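Local coordinates for protein peptidoglycan D,D-transpeptidase MrdA (Pseudomonas aeruginosa, PDB 7KIS) that probably cross-links the peptidoglycan cell wall as a penicillin-binding D,D-transpeptidase, here bound to a diazabicyclooctane inhibitor, WCK 5153, at residues 260-264 and 598-602; 335-340 and 500-506; 379-383 and 512-516. All coordinates share one frame; numbering follows the deposited sequence.

Contact 1: 260-264 and 598-602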
# COMPACT_ATOMS: atom_id res chain seq x y z
N GLU A 260 -8.83 -11.07 -0.81
CA GLU A 260 -9.31 -11.55 0.49
C GLU A 260 -9.29 -13.07 0.55
O GLU A 260 -8.97 -13.66 1.59
CB GLU A 260 -10.73 -11.05 0.75
CG GLU A 260 -10.92 -9.54 0.74
CD GLU A 260 -12.34 -9.14 1.08
OE1 GLU A 260 -12.79 -9.46 2.20
OE2 GLU A 260 -13.00 -8.50 0.24
N ASN A 261 -9.62 -13.72 -0.57
CA ASN A 261 -9.50 -15.18 -0.64
C ASN A 261 -8.05 -15.61 -0.50
O ASN A 261 -7.76 -16.61 0.16
CB ASN A 261 -10.10 -15.68 -1.95
CG ASN A 261 -10.23 -17.18 -2.00
OD1 ASN A 261 -10.19 -17.85 -0.97
ND2 ASN A 261 -10.37 -17.72 -3.20
N ALA A 262 -7.13 -14.87 -1.12
CA ALA A 262 -5.72 -15.23 -1.03
C ALA A 262 -5.18 -15.02 0.38
O ALA A 262 -4.25 -15.72 0.79
CB ALA A 262 -4.90 -14.41 -2.04
N LEU A 263 -5.75 -14.07 1.13
CA LEU A 263 -5.33 -13.88 2.51
C LEU A 263 -5.76 -15.05 3.39
O LEU A 263 -5.13 -15.30 4.43
CB LEU A 263 -5.89 -12.56 3.05
CG LEU A 263 -5.01 -11.79 4.04
CD1 LEU A 263 -3.56 -11.82 3.59
CD2 LEU A 263 -5.50 -10.36 4.18
N ALA A 264 -6.81 -15.76 2.99
CA ALA A 264 -7.23 -17.01 3.63
C ALA A 264 -7.58 -16.83 5.10
O ALA A 264 -7.25 -17.66 5.95
CB ALA A 264 -6.15 -18.09 3.46
N VAL A 598 0.86 -15.43 -1.65
CA VAL A 598 -0.33 -14.58 -1.67
C VAL A 598 -0.24 -13.56 -2.79
O VAL A 598 -1.23 -13.30 -3.49
CB VAL A 598 -0.53 -13.91 -0.30
CG1 VAL A 598 -1.72 -12.97 -0.34
CG2 VAL A 598 -0.75 -14.96 0.78
N VAL A 599 0.94 -12.95 -2.98
CA VAL A 599 1.14 -12.04 -4.10
C VAL A 599 0.84 -12.76 -5.41
O VAL A 599 0.15 -12.22 -6.29
CB VAL A 599 2.57 -11.47 -4.10
CG1 VAL A 599 2.72 -10.43 -5.19
CG2 VAL A 599 2.89 -10.89 -2.75
N LYS A 600 1.35 -13.98 -5.56
CA LYS A 600 1.21 -14.69 -6.81
C LYS A 600 -0.24 -15.06 -7.08
O LYS A 600 -0.65 -15.14 -8.24
CB LYS A 600 2.09 -15.94 -6.79
CG LYS A 600 2.45 -16.47 -8.16
CD LYS A 600 1.52 -17.60 -8.56
CE LYS A 600 1.87 -18.13 -9.93
NZ LYS A 600 0.98 -19.26 -10.33
N GLN A 601 -1.03 -15.29 -6.03
CA GLN A 601 -2.46 -15.53 -6.23
C GLN A 601 -3.18 -14.25 -6.64
O GLN A 601 -4.05 -14.28 -7.52
CB GLN A 601 -3.08 -16.13 -4.97
CG GLN A 601 -3.20 -17.64 -5.02
CD GLN A 601 -4.11 -18.19 -3.94
OE1 GLN A 601 -4.94 -17.47 -3.38
NE2 GLN A 601 -3.96 -19.48 -3.63
N VAL A 602 -2.84 -13.13 -6.01
CA VAL A 602 -3.41 -11.84 -6.41
C VAL A 602 -2.96 -11.47 -7.82
O VAL A 602 -3.76 -11.02 -8.64
CB VAL A 602 -3.04 -10.76 -5.38
CG1 VAL A 602 -3.50 -9.39 -5.87
CG2 VAL A 602 -3.64 -11.08 -4.03
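A262 meets V598, Q601 and V602 on the neighbouring helix, and apolar packing carries most of the contact. Its CB points toward the other helix and rests 3.9 Å from V598 CG1 and 4.1 Å from V602 CG2, touching one methyl from each of two valines a turn apart. So small a residue suits this place because the backbones come close, the CA atoms of A262 and V598 being 5.5 Å apart. L263 adds a looser touch, its CD1 4.5 Å from V598 CG1. The two helices lie on one face of the five-stranded antiparallel sheet of the penicillin-binding transpeptidase fold: L263 and V598 both touch I270 on strand 268-273, and L263 also touches V585 and V598 V583 on strand 579-585, as suits branched apolar side chains. Polar groups take part by van der Waals contact. The A262 carbonyl O lies 3.6 Å from V598 CG2, the branch beside that valine's backbone N. Q601 runs extended beyond CG (chi2 -166°), which carries OE1 across to within 3.3 Å of A262 CB; a long, flexible polar chain suits this exposed position over the alanine.

Contact 2: 335-340 and 500-506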
# COMPACT_ATOMS: atom_id res chain seq x y z
N LEU A 335 19.31 1.27 -4.92
CA LEU A 335 19.25 2.40 -5.84
C LEU A 335 19.77 3.68 -5.18
O LEU A 335 20.31 4.55 -5.86
CB LEU A 335 17.82 2.60 -6.34
CG LEU A 335 17.36 1.65 -7.44
CD1 LEU A 335 15.92 1.94 -7.82
CD2 LEU A 335 18.27 1.76 -8.66
N ALA A 336 19.60 3.80 -3.86
CA ALA A 336 20.15 4.95 -3.15
C ALA A 336 21.68 4.93 -3.19
O ALA A 336 22.31 5.97 -3.39
CB ALA A 336 19.65 4.97 -1.71
N GLY A 337 22.28 3.75 -3.00
CA GLY A 337 23.73 3.66 -3.08
C GLY A 337 24.25 3.74 -4.50
O GLY A 337 25.28 4.37 -4.75
N LEU A 338 23.54 3.11 -5.44
CA LEU A 338 23.96 3.16 -6.84
C LEU A 338 23.90 4.58 -7.37
O LEU A 338 24.75 4.98 -8.18
CB LEU A 338 23.09 2.22 -7.68
CG LEU A 338 23.38 0.72 -7.59
CD1 LEU A 338 22.21 -0.08 -8.13
CD2 LEU A 338 24.66 0.37 -8.33
N ASP A 339 22.91 5.36 -6.93
CA ASP A 339 22.78 6.73 -7.41
C ASP A 339 23.91 7.60 -6.88
O ASP A 339 24.49 8.39 -7.63
CB ASP A 339 21.42 7.30 -6.98
CG ASP A 339 21.07 8.58 -7.71
OD1 ASP A 339 21.02 8.57 -8.95
OD2 ASP A 339 20.85 9.60 -7.02
N ALA A 340 24.23 7.48 -5.59
CA ALA A 340 25.30 8.29 -5.01
C ALA A 340 26.67 7.93 -5.57
O ALA A 340 27.58 8.76 -5.53
CB ALA A 340 25.31 8.14 -3.49
N LEU A 500 17.34 8.89 -12.24
CA LEU A 500 18.66 8.36 -11.91
C LEU A 500 19.71 8.91 -12.86
O LEU A 500 19.43 9.19 -14.03
CB LEU A 500 18.65 6.84 -11.96
CG LEU A 500 18.35 6.06 -10.68
CD1 LEU A 500 17.15 6.62 -9.94
CD2 LEU A 500 18.13 4.59 -10.99
N ARG A 501 20.93 9.06 -12.35
CA ARG A 501 22.04 9.48 -13.20
C ARG A 501 22.48 8.39 -14.16
O ARG A 501 23.24 8.67 -15.09
CB ARG A 501 23.22 9.93 -12.34
CG ARG A 501 23.07 11.33 -11.76
CD ARG A 501 23.60 11.40 -10.34
NE ARG A 501 24.92 10.78 -10.23
CZ ARG A 501 25.63 10.74 -9.11
NH1 ARG A 501 25.15 11.27 -7.99
NH2 ARG A 501 26.82 10.15 -9.10
N ASP A 502 22.02 7.15 -13.95
CA ASP A 502 22.18 6.07 -14.91
C ASP A 502 20.87 5.30 -14.91
O ASP A 502 20.65 4.43 -14.06
CB ASP A 502 23.36 5.16 -14.56
CG ASP A 502 23.56 4.05 -15.57
OD1 ASP A 502 23.09 4.20 -16.72
OD2 ASP A 502 24.18 3.03 -15.23
N PRO A 503 19.97 5.61 -15.85
CA PRO A 503 18.63 4.99 -15.81
C PRO A 503 18.64 3.49 -15.98
O PRO A 503 17.63 2.84 -15.67
CB PRO A 503 17.89 5.69 -16.97
CG PRO A 503 18.97 6.16 -17.88
CD PRO A 503 20.13 6.52 -17.00
N ALA A 504 19.74 2.90 -16.46
CA ALA A 504 19.84 1.45 -16.56
C ALA A 504 19.85 0.76 -15.20
O ALA A 504 19.67 -0.46 -15.15
CB ALA A 504 21.09 1.06 -17.35
N ASN A 505 20.06 1.50 -14.11
CA ASN A 505 20.03 0.90 -12.78
C ASN A 505 18.64 0.35 -12.45
O ASN A 505 18.53 -0.60 -11.66
CB ASN A 505 20.46 1.91 -11.73
CG ASN A 505 21.97 2.09 -11.68
OD1 ASN A 505 22.72 1.17 -12.00
ND2 ASN A 505 22.41 3.27 -11.28
N TRP A 506 17.59 0.94 -13.02
CA TRP A 506 16.25 0.39 -12.86
C TRP A 506 16.20 -1.06 -13.32
O TRP A 506 15.71 -1.94 -12.60
CB TRP A 506 15.23 1.24 -13.63
CG TRP A 506 15.05 2.63 -13.09
CD1 TRP A 506 15.50 3.79 -13.66
CD2 TRP A 506 14.36 3.01 -11.89
NE1 TRP A 506 15.14 4.87 -12.88
CE2 TRP A 506 14.44 4.41 -11.80
CE3 TRP A 506 13.69 2.30 -10.89
CZ2 TRP A 506 13.87 5.12 -10.74
CZ3 TRP A 506 13.12 3.00 -9.84
CH2 TRP A 506 13.22 4.40 -9.78
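L335 reaches across with both methyl branches. Its CG stands anti to the carbonyl carbon (chi1 -79°) and chi2 is extended, which carries CD1 to the six-membered ring of W506, 3.6 Å from CZ3, while CD2 meets L500 CD2 at 3.7 Å and N505 CB at 3.8 Å. The leucine crosses L500 and W506 at about a right angle. L500 CD2 lies over one face of the indole, near the rim, and the three side chains close into a small apolar cluster. N505 lays its amide against L338, its ND2 3.8 Å from L338 CB; OD1 accepts a hydrogen bond from R508 NE, which helps to set the amide's rotation. This cluster lies in the all-helical subdomain of the transpeptidase, at the end of helix 330-340, the helix that follows the probable nucleophile S327. Polar contacts gather at that C-terminal end. D339 has CG anti to its N (chi1 -166°), which brings OD1 to the backbone N-H of R501: a weak hydrogen bond of 3.4 Å from R501 N, but nearly straight at 169°. The R501 chain bends at chi2 and chi3 and brings a guanidinium face beneath D339 O. That oxygen is 3.0 Å from NH1, yet the angle is too poor for a hydrogen bond. A positive group here probably suits the negative end of the helix dipole.

Contact 3: 379-383 and 512-516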
# COMPACT_ATOMS: atom_id res chain seq x y z
N SER A 379 23.35 -10.64 -6.37
CA SER A 379 23.46 -11.63 -5.31
C SER A 379 22.88 -11.10 -4.00
O SER A 379 22.24 -11.85 -3.25
CB SER A 379 24.91 -12.05 -5.12
OG SER A 379 25.03 -13.18 -4.27
N ALA A 380 23.09 -9.81 -3.71
CA ALA A 380 22.55 -9.23 -2.49
C ALA A 380 21.03 -9.18 -2.49
O ALA A 380 20.41 -9.18 -1.42
CB ALA A 380 23.11 -7.83 -2.28
N ILE A 381 20.40 -9.09 -3.67
CA ILE A 381 18.95 -8.97 -3.72
C ILE A 381 18.28 -10.34 -3.65
O ILE A 381 17.42 -10.57 -2.80
CB ILE A 381 18.51 -8.17 -4.96
CG1 ILE A 381 19.08 -6.75 -4.90
CG2 ILE A 381 17.00 -8.14 -5.04
CD1 ILE A 381 18.28 -5.73 -5.70
N TYR A 382 18.66 -11.27 -4.54
CA TYR A 382 17.97 -12.55 -4.55
C TYR A 382 18.37 -13.46 -3.40
O TYR A 382 17.75 -14.51 -3.21
CB TYR A 382 18.17 -13.28 -5.89
CG TYR A 382 19.60 -13.63 -6.29
CD1 TYR A 382 20.33 -14.59 -5.60
CD2 TYR A 382 20.18 -13.04 -7.41
CE1 TYR A 382 21.62 -14.91 -5.98
CE2 TYR A 382 21.47 -13.37 -7.80
CZ TYR A 382 22.18 -14.30 -7.08
OH TYR A 382 23.47 -14.63 -7.47
N ARG A 383 19.38 -13.08 -2.61
CA ARG A 383 19.67 -13.74 -1.35
C ARG A 383 19.35 -12.86 -0.15
O ARG A 383 19.42 -13.35 0.99
CB ARG A 383 21.13 -14.18 -1.28
CG ARG A 383 21.45 -15.38 -2.15
CD ARG A 383 22.11 -16.50 -1.34
NE ARG A 383 21.30 -16.89 -0.19
CZ ARG A 383 20.29 -17.75 -0.25
NH1 ARG A 383 19.95 -18.31 -1.40
NH2 ARG A 383 19.61 -18.05 0.85
N GLY A 512 17.48 -8.02 -10.28
CA GLY A 512 17.76 -8.61 -8.98
C GLY A 512 16.49 -9.04 -8.28
O GLY A 512 16.42 -10.14 -7.72
N MET A 513 15.48 -8.17 -8.29
CA MET A 513 14.16 -8.57 -7.81
C MET A 513 13.58 -9.70 -8.64
O MET A 513 12.82 -10.53 -8.12
CB MET A 513 13.21 -7.37 -7.83
CG MET A 513 13.58 -6.24 -6.89
SD MET A 513 12.40 -4.88 -7.00
CE MET A 513 10.96 -5.62 -6.25
N GLN A 514 13.91 -9.75 -9.93
CA GLN A 514 13.39 -10.81 -10.79
C GLN A 514 13.93 -12.17 -10.40
O GLN A 514 13.20 -13.17 -10.40
CB GLN A 514 13.74 -10.49 -12.25
CG GLN A 514 12.94 -11.25 -13.27
CD GLN A 514 13.18 -10.74 -14.67
OE1 GLN A 514 13.51 -11.51 -15.58
NE2 GLN A 514 13.04 -9.43 -14.86
N GLN A 515 15.22 -12.25 -10.04
CA GLN A 515 15.82 -13.51 -9.63
C GLN A 515 15.43 -13.92 -8.21
O GLN A 515 15.77 -15.03 -7.79
CB GLN A 515 17.35 -13.43 -9.74
CG GLN A 515 17.84 -13.15 -11.16
CD GLN A 515 17.40 -14.22 -12.14
OE1 GLN A 515 16.52 -14.00 -12.97
NE2 GLN A 515 18.03 -15.40 -12.06
N VAL A 516 14.75 -13.04 -7.47
CA VAL A 516 14.23 -13.42 -6.16
C VAL A 516 13.25 -14.58 -6.28
O VAL A 516 13.23 -15.50 -5.45
CB VAL A 516 13.59 -12.20 -5.47
CG1 VAL A 516 12.87 -12.61 -4.19
CG2 VAL A 516 14.64 -11.14 -5.19
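I381 and Y382 pack against G512, Q515 and V516 inside the all-helical subdomain of the penicillin-binding transpeptidase fold, where helix 377-382 leads into the turn that carries, in this family, the second active-site motif. The I381 side chain is about 9 Å from that of S327, the predicted nucleophile. With CG2 anti to the backbone N, I381 drops this methyl onto bare backbone, 3.4 Å from G512 O and 3.6 Å from M513 N. I381 CD1 lies close to where a CB on G512 would point, so a residue without a side chain fits there. The backbones approach most at Y382 and V516, whose CA atoms are 4.2 Å apart. Y382 and Q515 lie side by side and point the same way, the ring and amide planes 84° apart, so the two flat groups do not stack; they touch near their bases, Y382 CD2 to Q515 CB at 3.7 Å. The tyrosine CG sits between its backbone N and carbonyl carbon (chi1 61°), a rotation that folds the ring back over its own helix and sets S379 CA above one face, toward the rim. Its hydroxyl makes a weak hydrogen bond with R521 NH2, suiting a partly exposed ring. V516, compact and buried, its side chain about 7 Å from the bound inhibitor, brings CG2 to within 3.7 Å of both Y382 CA and I381 O, and 3.8 Å from I381 CG2.

From the N terminus, helix 253-263 comes first, and contact 1 joins it to helix 591-607, closing the widest loop: nearly all of the transpeptidase domain lies between. Contacts 2 and 3 are both nested inside it. Helix 330-340 opens contact 2 and helix 377-382 opens contact 3; the chain then returns to close them in the same order at 500-506 and 512-516, so these two loops cross. Helix 504-518 serves both, bringing two earlier helices of the helical subdomain against successive parts of its length; the nearest atoms of contacts 2 and 3 are about 7 Å apart. Contact 1 holds together the two helices on the sheet, its centre about 22 Å from that of contact 3.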